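Local coordinates for uncharacterized protein (Escherichia coli O157:H7, PDB 4ZV9) that is of unknown function but probably acts as a hydrolase, as a member of the dienelactone hydrolase family within the alpha/beta-hydrolase clan, at residues A66-I71 against R229-F234; T42-V47 against E112-Y117. All blocks are in the same frame, centred on the assembly; numbering follows the deposited sequence. Where two conformers were deposited one is given.

Interaction 1 (A66-I71 against R229-F234)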
ATOM      1  N   ALA A  66       2.945 -10.304   5.877  1.00 23.05           N
ATOM      2  CA  ALA A  66       2.680 -11.197   6.996  1.00 24.86           C
ATOM      3  C   ALA A  66       3.919 -12.024   7.351  1.00 25.78           C
ATOM      4  O   ALA A  66       4.151 -12.310   8.521  1.00 24.63           O
ATOM      5  CB  ALA A  66       1.485 -12.104   6.703  1.00 24.87           C
ATOM      6  N   LYS A  67       4.687 -12.445   6.350  1.00 27.24           N
ATOM      7  CA  LYS A  67       5.945 -13.175   6.617  1.00 31.26           C
ATOM      8  C   LYS A  67       6.909 -12.313   7.415  1.00 29.61           C
ATOM      9  O   LYS A  67       7.695 -12.833   8.183  1.00 31.64           O
ATOM     10  CB  LYS A  67       6.642 -13.591   5.320  1.00 33.79           C
ATOM     11  CG  LYS A  67       5.993 -14.768   4.627  1.00 38.79           C
ATOM     12  CD  LYS A  67       6.442 -16.094   5.206  1.00 41.14           C
ATOM     13  CE  LYS A  67       7.840 -16.452   4.739  1.00 40.33           C
ATOM     14  NZ  LYS A  67       8.098 -17.883   5.041  1.00 41.61           N
ATOM     15  N   ALA A  68       6.854 -10.998   7.202  1.00 27.66           N
ATOM     16  CA  ALA A  68       7.716 -10.070   7.927  1.00 30.47           C
ATOM     17  C   ALA A  68       7.222  -9.811   9.355  1.00 28.58           C
ATOM     18  O   ALA A  68       7.887  -9.111  10.107  1.00 31.65           O
ATOM     19  CB  ALA A  68       7.864  -8.763   7.155  1.00 31.03           C
ATOM     20  N   GLY A  69       6.042 -10.333   9.708  1.00 27.30           N
ATOM     21  CA  GLY A  69       5.504 -10.226  11.071  1.00 28.15           C
ATOM     22  C   GLY A  69       4.353  -9.255  11.322  1.00 26.27           C
ATOM     23  O   GLY A  69       4.057  -8.944  12.466  1.00 28.42           O
ATOM     24  N   TYR A  70       3.661  -8.808  10.279  1.00 26.10           N
ATOM     25  CA  TYR A  70       2.545  -7.860  10.447  1.00 24.33           C
ATOM     26  C   TYR A  70       1.230  -8.421   9.921  1.00 25.95           C
ATOM     27  O   TYR A  70       1.232  -9.327   9.074  1.00 24.38           O
ATOM     28  CB  TYR A  70       2.860  -6.564   9.725  1.00 25.65           C
ATOM     29  CG  TYR A  70       4.221  -6.012  10.112  1.00 28.96           C
ATOM     30  CD1 TYR A  70       4.415  -5.410  11.338  1.00 31.94           C
ATOM     31  CD2 TYR A  70       5.317  -6.149   9.265  1.00 31.86           C
ATOM     32  CE1 TYR A  70       5.666  -4.925  11.715  1.00 35.47           C
ATOM     33  CE2 TYR A  70       6.568  -5.671   9.623  1.00 31.73           C
ATOM     34  CZ  TYR A  70       6.739  -5.057  10.854  1.00 34.83           C
ATOM     35  OH  TYR A  70       7.986  -4.585  11.226  1.00 36.02           O
ATOM     36  N   ILE A  71       0.109  -7.909  10.429  1.00 24.88           N
ATOM     37  CA  ILE A  71      -1.203  -8.284   9.877  1.00 24.61           C
ATOM     38  C   ILE A  71      -1.397  -7.407   8.653  1.00 24.47           C
ATOM     39  O   ILE A  71      -1.354  -6.194   8.765  1.00 25.69           O
ATOM     40  CB  ILE A  71      -2.375  -8.040  10.848  1.00 24.10           C
ATOM     41  CG1 ILE A  71      -2.195  -8.900  12.101  1.00 25.74           C
ATOM     42  CG2 ILE A  71      -3.690  -8.412  10.164  1.00 24.14           C
ATOM     43  CD1 ILE A  71      -3.134  -8.548  13.234  1.00 25.81           C
ATOM     44  N   ARG A 229      14.299  -1.830   2.395  1.00 37.52           N
ATOM     45  CA  ARG A 229      14.102  -0.522   3.012  1.00 38.57           C
ATOM     46  C   ARG A 229      12.704  -0.387   3.627  1.00 33.40           C
ATOM     47  O   ARG A 229      12.540   0.186   4.708  1.00 33.30           O
ATOM     48  CB  ARG A 229      14.349   0.588   1.998  1.00 40.82           C
ATOM     49  CG  ARG A 229      15.821   0.796   1.697  1.00 42.88           C
ATOM     50  CD  ARG A 229      15.989   1.620   0.437  1.00 46.08           C
ATOM     51  NE  ARG A 229      17.387   1.973   0.198  1.00 49.30           N
ATOM     52  CZ  ARG A 229      17.863   2.426  -0.956  1.00 50.48           C
ATOM     53  NH1 ARG A 229      17.070   2.555  -2.020  1.00 48.95           N
ATOM     54  NH2 ARG A 229      19.151   2.738  -1.053  1.00 54.81           N
ATOM     55  N   THR A 230      11.711  -0.914   2.939  1.00 30.14           N
ATOM     56  CA  THR A 230      10.324  -0.908   3.429  1.00 27.99           C
ATOM     57  C   THR A 230      10.162  -1.698   4.747  1.00 28.24           C
ATOM     58  O   THR A 230       9.577  -1.203   5.704  1.00 28.10           O
ATOM     59  CB  THR A 230       9.389  -1.442   2.352  1.00 26.56           C
ATOM     60  OG1 THR A 230       9.506  -0.626   1.186  1.00 24.96           O
ATOM     61  CG2 THR A 230       7.934  -1.447   2.832  1.00 26.52           C
ATOM     62  N   LEU A 231      10.744  -2.888   4.820  1.00 30.31           N
ATOM     63  CA  LEU A 231      10.707  -3.681   6.054  1.00 32.29           C
ATOM     64  C   LEU A 231      11.428  -2.986   7.228  1.00 33.71           C
ATOM     65  O   LEU A 231      10.961  -3.033   8.369  1.00 32.84           O
ATOM     66  CB  LEU A 231      11.296  -5.079   5.833  1.00 33.43           C
ATOM     67  CG  LEU A 231      10.559  -5.963   4.814  1.00 34.26           C
ATOM     68  CD1 LEU A 231      11.132  -7.374   4.835  1.00 33.49           C
ATOM     69  CD2 LEU A 231       9.062  -6.002   5.074  1.00 32.73           C
ATOM     70  N   LYS A 232      12.543  -2.323   6.954  1.00 35.06           N
ATOM     71  CA  LYS A 232      13.226  -1.567   8.007  1.00 37.42           C
ATOM     72  C   LYS A 232      12.362  -0.403   8.502  1.00 34.78           C
ATOM     73  O   LYS A 232      12.386  -0.060   9.687  1.00 34.01           O
ATOM     74  CB  LYS A 232      14.577  -1.035   7.522  1.00 42.38           C
ATOM     75  CG  LYS A 232      15.580  -2.158   7.314  1.00 49.01           C
ATOM     76  CD  LYS A 232      16.993  -1.691   6.988  1.00 56.28           C
ATOM     77  CE  LYS A 232      17.803  -2.875   6.485  1.00 59.55           C
ATOM     78  NZ  LYS A 232      19.258  -2.578   6.476  1.00 67.63           N
ATOM     79  N   TRP A 233      11.631   0.222   7.590  1.00 32.85           N
ATOM     80  CA  TRP A 233      10.762   1.340   7.929  1.00 34.24           C
ATOM     81  C   TRP A 233       9.640   0.812   8.834  1.00 33.50           C
ATOM     82  O   TRP A 233       9.337   1.410   9.877  1.00 32.44           O
ATOM     83  CB  TRP A 233      10.199   1.958   6.646  1.00 33.03           C
ATOM     84  CG  TRP A 233       9.709   3.373   6.764  1.00 33.38           C
ATOM     85  CD1 TRP A 233       8.418   3.797   6.734  1.00 31.37           C
ATOM     86  CD2 TRP A 233      10.522   4.558   6.850  1.00 34.44           C
ATOM     87  NE1 TRP A 233       8.372   5.175   6.814  1.00 33.46           N
ATOM     88  CE2 TRP A 233       9.649   5.664   6.891  1.00 33.21           C
ATOM     89  CE3 TRP A 233      11.903   4.785   6.907  1.00 37.42           C
ATOM     90  CZ2 TRP A 233      10.107   6.986   6.988  1.00 36.16           C
ATOM     91  CZ3 TRP A 233      12.360   6.096   7.013  1.00 38.43           C
ATOM     92  CH2 TRP A 233      11.462   7.179   7.049  1.00 38.95           C
ATOM     93  N   PHE A 234       9.037  -0.308   8.436  1.00 31.11           N
ATOM     94  CA  PHE A 234       7.982  -0.931   9.246  1.00 33.43           C
ATOM     95  C   PHE A 234       8.493  -1.272  10.636  1.00 35.64           C
ATOM     96  O   PHE A 234       7.811  -1.030  11.628  1.00 34.81           O
ATOM     97  CB  PHE A 234       7.430  -2.216   8.608  1.00 31.87           C
ATOM     98  CG  PHE A 234       6.613  -2.006   7.341  1.00 29.09           C
ATOM     99  CD1 PHE A 234       5.989  -0.790   7.058  1.00 29.40           C
ATOM    100  CD2 PHE A 234       6.416  -3.062   6.473  1.00 27.89           C
ATOM    101  CE1 PHE A 234       5.242  -0.626   5.898  1.00 29.52           C
ATOM    102  CE2 PHE A 234       5.639  -2.916   5.333  1.00 27.72           C
ATOM    103  CZ  PHE A 234       5.056  -1.693   5.044  1.00 27.44           C
TER
HETATM  104  O   HOH W   1       9.800  -5.487   9.377  1.00 44.80           O
HETATM  105  O   HOH W   2       7.367  -3.283  14.097  1.00 45.25           O

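Interaction 2 (T42-V47 against E112-Y117)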
ATOM      1  N   THR A  42      -0.599  -7.645  17.283  1.00 28.06           N
ATOM      2  CA  THR A  42       0.373  -7.419  16.222  1.00 28.11           C
ATOM      3  C   THR A  42       0.035  -6.126  15.461  1.00 27.25           C
ATOM      4  O   THR A  42      -1.131  -5.838  15.244  1.00 25.92           O
ATOM      5  CB  THR A  42       0.310  -8.622  15.236  1.00 29.48           C
ATOM      6  OG1 THR A  42       0.423  -9.859  15.964  1.00 30.50           O
ATOM      7  CG2 THR A  42       1.404  -8.567  14.180  1.00 31.10           C
ATOM      8  N   PRO A  43       1.055  -5.359  15.024  1.00 27.36           N
ATOM      9  CA  PRO A  43       0.763  -4.168  14.215  1.00 25.72           C
ATOM     10  C   PRO A  43       0.207  -4.552  12.834  1.00 26.12           C
ATOM     11  O   PRO A  43       0.396  -5.692  12.373  1.00 23.70           O
ATOM     12  CB  PRO A  43       2.132  -3.480  14.063  1.00 30.89           C
ATOM     13  CG  PRO A  43       3.076  -4.213  14.966  1.00 30.89           C
ATOM     14  CD  PRO A  43       2.504  -5.581  15.178  1.00 29.03           C
ATOM     15  N   ALA A  44      -0.452  -3.611  12.180  1.00 22.62           N
ATOM     16  CA  ALA A  44      -1.094  -3.866  10.899  1.00 23.70           C
ATOM     17  C   ALA A  44      -0.587  -2.962   9.764  1.00 24.27           C
ATOM     18  O   ALA A  44      -0.110  -1.861   9.997  1.00 25.06           O
ATOM     19  CB  ALA A  44      -2.594  -3.689  11.050  1.00 25.75           C
ATOM     20  N   VAL A  45      -0.726  -3.459   8.537  1.00 22.74           N
ATOM     21  CA  VAL A  45      -0.370  -2.716   7.343  1.00 23.14           C
ATOM     22  C   VAL A  45      -1.471  -2.888   6.329  1.00 25.89           C
ATOM     23  O   VAL A  45      -1.900  -4.025   6.050  1.00 20.66           O
ATOM     24  CB  VAL A  45       0.934  -3.226   6.732  1.00 26.19           C
ATOM     25  CG1 VAL A  45       1.225  -2.512   5.419  1.00 26.81           C
ATOM     26  CG2 VAL A  45       2.085  -3.052   7.709  1.00 27.31           C
ATOM     27  N   VAL A  46      -1.968  -1.772   5.802  1.00 24.79           N
ATOM     28  CA  VAL A  46      -2.932  -1.820   4.713  1.00 23.85           C
ATOM     29  C   VAL A  46      -2.096  -1.801   3.422  1.00 23.19           C
ATOM     30  O   VAL A  46      -1.198  -0.974   3.270  1.00 23.14           O
ATOM     31  CB  VAL A  46      -3.921  -0.641   4.754  1.00 23.66           C
ATOM     32  CG1 VAL A  46      -4.755  -0.562   3.480  1.00 23.40           C
ATOM     33  CG2 VAL A  46      -4.824  -0.774   5.971  1.00 23.74           C
ATOM     34  N   VAL A  47      -2.401  -2.709   2.503  1.00 20.46           N
ATOM     35  CA  VAL A  47      -1.701  -2.797   1.233  1.00 20.59           C
ATOM     36  C   VAL A  47      -2.663  -2.396   0.121  1.00 21.46           C
ATOM     37  O   VAL A  47      -3.701  -3.027  -0.065  1.00 20.62           O
ATOM     38  CB  VAL A  47      -1.183  -4.218   1.002  1.00 22.56           C
ATOM     39  CG1 VAL A  47      -0.500  -4.333  -0.358  1.00 23.32           C
ATOM     40  CG2 VAL A  47      -0.233  -4.621   2.106  1.00 21.41           C
ATOM     41  N   GLU A 112      -9.029   2.255   9.233  1.00 25.54           N
ATOM     42  CA  GLU A 112      -9.820   2.359  10.456  1.00 27.97           C
ATOM     43  C   GLU A 112     -10.181   0.990  11.024  1.00 28.27           C
ATOM     44  O   GLU A 112     -10.151   0.799  12.229  1.00 28.10           O
ATOM     45  CB  GLU A 112     -11.069   3.237  10.228  1.00 31.30           C
ATOM     46  CG  GLU A 112     -10.730   4.681   9.872  1.00 31.65           C
ATOM     47  CD  GLU A 112     -11.947   5.578   9.722  1.00 37.36           C
ATOM     48  OE1 GLU A 112     -13.044   5.213  10.238  1.00 36.13           O
ATOM     49  OE2 GLU A 112     -11.788   6.656   9.085  1.00 31.20           O
ATOM     50  N   PHE A 113     -10.535   0.063  10.142  1.00 27.05           N
ATOM     51  CA  PHE A 113     -10.871  -1.281  10.531  1.00 25.72           C
ATOM     52  C   PHE A 113      -9.669  -1.967  11.187  1.00 24.38           C
ATOM     53  O   PHE A 113      -9.824  -2.629  12.211  1.00 23.72           O
ATOM     54  CB  PHE A 113     -11.353  -2.081   9.307  1.00 28.43           C
ATOM     55  CG  PHE A 113     -11.757  -3.503   9.616  1.00 27.84           C
ATOM     56  CD1 PHE A 113     -12.969  -3.782  10.213  1.00 28.16           C
ATOM     57  CD2 PHE A 113     -10.928  -4.556   9.276  1.00 27.78           C
ATOM     58  CE1 PHE A 113     -13.337  -5.093  10.499  1.00 27.16           C
ATOM     59  CE2 PHE A 113     -11.289  -5.870   9.550  1.00 26.11           C
ATOM     60  CZ  PHE A 113     -12.495  -6.139  10.154  1.00 25.62           C
HETATM   61  N   MSE A 114      -8.480  -1.784  10.624  0.50 23.50           N
HETATM   62  CA  MSE A 114      -7.275  -2.407  11.178  0.50 24.85           C
HETATM   63  C   MSE A 114      -6.876  -1.737  12.484  0.50 27.36           C
HETATM   64  O   MSE A 114      -6.225  -2.360  13.320  0.50 26.20           O
HETATM   65  CB  MSE A 114      -6.136  -2.410  10.153  0.50 26.72           C
HETATM   66  CG  MSE A 114      -6.397  -3.384   9.009  0.50 27.77           C
HETATM   67 SE   MSE A 114      -6.177  -5.216   9.730  0.50 32.16          SE
HETATM   68  CE  MSE A 114      -8.021  -5.663  10.178  0.50 29.16           C
ATOM     69  N   GLN A 115      -7.252  -0.472  12.671  0.50 26.00           N
ATOM     70  CA  GLN A 115      -6.972   0.238  13.934  0.50 27.74           C
ATOM     71  C   GLN A 115      -7.712  -0.409  15.094  0.50 28.18           C
ATOM     72  O   GLN A 115      -7.194  -0.491  16.201  0.50 26.64           O
ATOM     73  CB  GLN A 115      -7.401   1.721  13.870  0.50 27.15           C
ATOM     74  CG  GLN A 115      -6.373   2.672  13.248  0.50 27.29           C
ATOM     75  CD  GLN A 115      -6.898   4.069  12.915  0.50 28.22           C
ATOM     76  OE1 GLN A 115      -8.096   4.286  12.809  0.50 29.23           O
ATOM     77  NE2 GLN A 115      -5.987   5.005  12.683  0.50 27.56           N
ATOM     78  N   ARG A 116      -8.929  -0.861  14.824  1.00 30.73           N
ATOM     79  CA  ARG A 116      -9.789  -1.435  15.848  1.00 34.80           C
ATOM     80  C   ARG A 116      -9.815  -2.964  15.874  1.00 29.51           C
ATOM     81  O   ARG A 116     -10.530  -3.556  16.679  1.00 30.23           O
ATOM     82  CB  ARG A 116     -11.207  -0.914  15.630  1.00 37.66           C
ATOM     83  CG  ARG A 116     -11.239   0.604  15.536  1.00 47.91           C
ATOM     84  CD  ARG A 116     -12.554   1.124  15.005  1.00 57.07           C
ATOM     85  NE  ARG A 116     -12.448   2.511  14.567  1.00 67.74           N
ATOM     86  CZ  ARG A 116     -12.887   3.584  15.218  1.00 83.13           C
ATOM     87  NH1 ARG A 116     -13.521   3.492  16.385  1.00 95.86           N
ATOM     88  NH2 ARG A 116     -12.697   4.779  14.675  1.00 92.79           N
ATOM     89  N   TYR A 117      -9.046  -3.596  15.002  1.00 26.55           N
ATOM     90  CA  TYR A 117      -9.039  -5.054  14.897  1.00 25.63           C
ATOM     91  C   TYR A 117      -8.541  -5.653  16.216  1.00 25.66           C
ATOM     92  O   TYR A 117      -7.445  -5.326  16.653  1.00 23.54           O
ATOM     93  CB  TYR A 117      -8.152  -5.479  13.726  1.00 26.49           C
ATOM     94  CG  TYR A 117      -8.325  -6.932  13.317  1.00 26.20           C
ATOM     95  CD1 TYR A 117      -9.479  -7.357  12.657  1.00 28.40           C
ATOM     96  CD2 TYR A 117      -7.336  -7.858  13.557  1.00 28.95           C
ATOM     97  CE1 TYR A 117      -9.641  -8.682  12.260  1.00 30.67           C
ATOM     98  CE2 TYR A 117      -7.486  -9.186  13.171  1.00 27.57           C
ATOM     99  CZ  TYR A 117      -8.643  -9.586  12.523  1.00 32.17           C
ATOM    100  OH  TYR A 117      -8.773 -10.906  12.139  1.00 41.95           O
TER

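Interaction 1 (A66-I71 against R229-F234)
Tyr-70 and Phe-234 are brought together by similar first torsions. Each ring carbon CG lies beside its own backbone N and anti to the carbonyl carbon (chi1 -52° for Tyr-70, -69° for Phe-234). The tyrosine ring then reaches from the turn that follows helix 56-67 to the start of the phenylalanine side chain. Its hydroxyl comes closest, with Tyr-70 OH 3.4 Å from the backbone carbon Phe-234 C; it also touches CB. Behind it, Tyr-70 CZ packs on the same methylene, 3.7 Å from Phe-234 CB. The phenylalanine ring itself leads away from there, and its edge is turned toward the tyrosine face. The two make an offset edge-to-face pair, with centroids 5.7 Å apart and planes at 74°. Phe-234 has the carbonyl oxygen of Thr-230 over one face, near the rim.

A water in the plane of the tyrosine ring links its hydroxyl to the helix. It lies 2.7 Å from Tyr-70 OH and donates to Leu-231 O at 2.9 Å. A second in-plane water joins Tyr-70 OH to Phe-234 O, where its bond is weak.

Beside the rings is a small apolar contact. One methyl of Leu-231 meets Ala-68, with Leu-231 CD2 3.7 Å from Ala-68 CB. Ala-68 precedes Gly-69, the residue whose positive phi closes the helix in a Schellman motif. Gly-69 N bonds back to Ala-66 O at 3.0 Å.

The contact thus joins the exit of helix 56-67 to helix 220-237. Both aromatic residues also rest on Val-45 of strand 42-48. Phe-234 reaches Cys-148 of strand 148-151 as well, and Tyr-70 touches Leu-238 at the C-terminus.

Interaction 2 (T42-V47 against E112-Y117)
Ala-44 and Met-114 make the main apolar contact between strand 42-48 and the last turns of helix 100-116. Both point toward each other from their backbones, and their CA atoms are 6.4 Å apart. The short alanine lets the helix come close: Ala-44 CB lies 3.9 Å from Met-114 CB. A second apolar touch is made further along the strand. Here Val-46 reaches the methionine with one methyl, and Val-46 CG2 is 4.3 Å from Met-114 CG. Met-114 therefore touches two strand residues, Ala-44 directly and Val-46 at its flank. Val-45, between them, points away from the helix.

The selenium adds a looser van der Waals contact. Met-114 is a selenomethionine, and its SE is 4.1 Å from Ala-44 CB. The chain is bent at chi2 (-72°) and chi3 (95°) in one of its two deposited conformers. In this conformer the bends leave the selenium beside the alanine methyl, and the end of the chain turns away from the strand. The same side chain also touches Ile-71 and Leu-73 of one neighbouring strand and Val-124 of the other.

Polar bonds hold the two partners separately. Ala-44 pairs through its backbone with Lys-123 and Gly-125 of strand 123-128. In the helix, Arg-116 N makes only weak bonds to Glu-112 O and Phe-113 O. Side-chain bonds lie outside the apolar patch: Glu-112 OE2 meets Tyr-143 OH, and Tyr-117 OH meets Lys-34 NZ.

The strand belongs to a mixed, mostly parallel sheet with helices on both faces, as in the alpha/beta-hydrolase fold of this clan. Here Ala-44 and Val-46 pack one of those helices on the sheet through Met-114.

In the fold
Interactions 1 and 2 have centres 13 Å apart and meet at the sheet. Probable backbone hydrogen bonds join them: Ile-71 O to Val-45 N at 2.8 Å, and Ile-71 N to Pro-43 O at 3.0 Å. Strand 42-48 serves both contacts. Val-45 is covered by the aromatic pair of interaction 1, while Ala-44 points to the helix of interaction 2 and Val-46 touches it from the side. Helices 220-237 and 100-116 thus lie on opposite faces of this strand. Neither contact contains Cys-130, which is seen here as a 2-hydroxyethylthio adduct. It follows strand 123-128, the neighbour of strand 42-48, and is probably the nucleophile, as in dienelactone hydrolases.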